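Local structure of adhesion and penetration protein autotransporter (3SYJ) at residues D50-S55 / F473-G478. The protein promotes adherence to and invasion of host cells as well as bacterial aggregation, and is probably a serine protease, this chain being its secreted passenger domain. Numbering follows the deposited sequence.
Sequences DFSVVS and FGFRGG
Arg476 and Asp50 form a salt bridge that illustrates how one ion pair can link two domains, here the beta-helix and the S6-type protease domain it carries. Arg476 sits in the type II turn from Gly474 to Gly477, between successive strands of the helix, and its chain, extended from CG to NE, carries the guanidinium end-on to the Asp50 carboxylate. Arg476 NH1 donates to the syn lone pair of Asp50 OD2 at 2.7 Å. The carboxylate and guanidinium planes stand 56° apart, and Arg476 NH2 comes to Asp50 OD1 from above the carboxylate plane, at 3.0 Å. Asp50 OD1 also accepts from Ser52 N at 2.9 Å, closing an Asx turn, and from Ser52 OG at 2.7 Å.

The tightly packed part lies beside the guanidinium, where Phe475 sets CZ over one face, offset toward the rim, and Ser52 CB rests 3.8 Å from Phe475 CE2; both residues are buried. Asp50 and Arg476, by contrast, remain partly exposed, and Val24 touches both. The two Ser52 donors should fix the carboxylate's rotation, presenting a preset acceptor to the arginine, and with Arg476 NH2 as third donor to OD1 they probably favour its ionised form.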
loop_
_atom_site.group_PDB
_atom_site.type_symbol
_atom_site.label_atom_id
_atom_site.label_comp_id
_atom_site.label_asym_id
_atom_site.label_seq_id
_atom_site.Cartn_x
_atom_site.Cartn_y
_atom_site.Cartn_z
ATOM N N ASP A 50 54.084 -6.057 2.998
ATOM C CA ASP A 50 53.570 -7.084 3.890
ATOM C C ASP A 50 54.756 -7.562 4.706
ATOM O O ASP A 50 55.615 -8.276 4.189
ATOM C CB ASP A 50 52.980 -8.238 3.078
ATOM C CG ASP A 50 52.295 -9.302 3.945
ATOM O OD1 ASP A 50 52.629 -9.452 5.142
ATOM O OD2 ASP A 50 51.417 -10.012 3.408
ATOM N N PHE A 51 54.819 -7.154 5.969
ATOM C CA PHE A 51 55.965 -7.485 6.816
ATOM C C PHE A 51 55.881 -8.910 7.401
ATOM O O PHE A 51 56.765 -9.336 8.148
ATOM C CB PHE A 51 56.128 -6.460 7.950
ATOM C CG PHE A 51 56.937 -5.232 7.573
ATOM C CD1 PHE A 51 58.160 -5.351 6.909
ATOM C CD2 PHE A 51 56.496 -3.964 7.937
ATOM C CE1 PHE A 51 58.914 -4.232 6.594
ATOM C CE2 PHE A 51 57.250 -2.833 7.627
ATOM C CZ PHE A 51 58.456 -2.965 6.944
ATOM N N SER A 52 54.831 -9.654 7.065
ATOM C CA SER A 52 54.686 -11.011 7.597
ATOM C C SER A 52 55.847 -11.945 7.192
ATOM O O SER A 52 56.060 -12.980 7.815
ATOM C CB SER A 52 53.327 -11.611 7.219
ATOM O OG SER A 52 53.285 -11.988 5.853
ATOM N N VAL A 53 56.608 -11.557 6.171
ATOM C CA VAL A 53 57.764 -12.345 5.730
ATOM C C VAL A 53 58.981 -12.156 6.639
ATOM O O VAL A 53 59.994 -12.853 6.498
ATOM C CB VAL A 53 58.183 -11.984 4.294
ATOM C CG1 VAL A 53 56.993 -12.091 3.359
ATOM C CG2 VAL A 53 58.779 -10.582 4.255
ATOM N N VAL A 54 58.882 -11.204 7.560
ATOM C CA VAL A 54 59.943 -10.957 8.531
ATOM C C VAL A 54 59.714 -11.752 9.812
ATOM O O VAL A 54 58.602 -11.775 10.355
ATOM C CB VAL A 54 60.045 -9.459 8.886
ATOM C CG1 VAL A 54 61.106 -9.235 9.968
ATOM C CG2 VAL A 54 60.345 -8.642 7.636
ATOM N N SER A 55 60.761 -12.403 10.301
ATOM C CA SER A 55 60.616 -13.205 11.501
ATOM C C SER A 55 60.245 -12.301 12.667
ATOM O O SER A 55 60.643 -11.144 12.713
ATOM C CB SER A 55 61.897 -13.983 11.803
ATOM O OG SER A 55 62.960 -13.103 12.106
ATOM N N PHE A 473 41.739 -21.302 13.084
ATOM C CA PHE A 473 42.154 -20.292 12.126
ATOM C C PHE A 473 43.289 -19.474 12.749
ATOM O O PHE A 473 43.074 -18.660 13.651
ATOM C CB PHE A 473 40.982 -19.383 11.751
ATOM C CG PHE A 473 39.800 -20.118 11.184
ATOM C CD1 PHE A 473 39.642 -20.254 9.817
ATOM C CD2 PHE A 473 38.844 -20.676 12.022
ATOM C CE1 PHE A 473 38.548 -20.933 9.295
ATOM C CE2 PHE A 473 37.752 -21.355 11.504
ATOM C CZ PHE A 473 37.605 -21.484 10.143
ATOM N N GLY A 474 44.507 -19.705 12.276
ATOM C CA GLY A 474 45.646 -18.962 12.772
ATOM C C GLY A 474 45.776 -17.611 12.099
ATOM O O GLY A 474 44.794 -17.050 11.620
ATOM N N PHE A 475 47.001 -17.097 12.075
ATOM C CA PHE A 475 47.334 -15.813 11.462
ATOM C C PHE A 475 46.775 -15.714 10.056
ATOM O O PHE A 475 47.190 -16.461 9.172
ATOM C CB PHE A 475 48.855 -15.664 11.417
ATOM C CG PHE A 475 49.338 -14.412 10.743
ATOM C CD1 PHE A 475 49.266 -13.192 11.393
ATOM C CD2 PHE A 475 49.919 -14.460 9.478
ATOM C CE1 PHE A 475 49.735 -12.034 10.786
ATOM C CE2 PHE A 475 50.394 -13.301 8.860
ATOM C CZ PHE A 475 50.303 -12.088 9.517
ATOM N N ARG A 476 45.826 -14.799 9.870
ATOM C CA ARG A 476 45.185 -14.511 8.574
ATOM C C ARG A 476 44.208 -15.591 8.072
ATOM O O ARG A 476 43.587 -15.446 7.019
ATOM C CB ARG A 476 46.212 -14.117 7.510
ATOM C CG ARG A 476 46.780 -12.731 7.747
ATOM C CD ARG A 476 47.838 -12.384 6.724
ATOM N NE ARG A 476 48.485 -11.122 7.055
ATOM C CZ ARG A 476 49.544 -10.639 6.416
ATOM N NH1 ARG A 476 50.085 -11.318 5.408
ATOM N NH2 ARG A 476 50.063 -9.479 6.786
ATOM N N GLY A 477 44.062 -16.653 8.855
ATOM C CA GLY A 477 43.030 -17.646 8.619
ATOM C C GLY A 477 43.016 -18.207 7.215
ATOM O O GLY A 477 44.069 -18.423 6.613
ATOM N N GLY A 478 41.804 -18.416 6.703
ATOM C CA GLY A 478 41.560 -19.131 5.461
ATOM C C GLY A 478 40.119 -19.630 5.434
ATOM O O GLY A 478 39.312 -19.237 6.285
#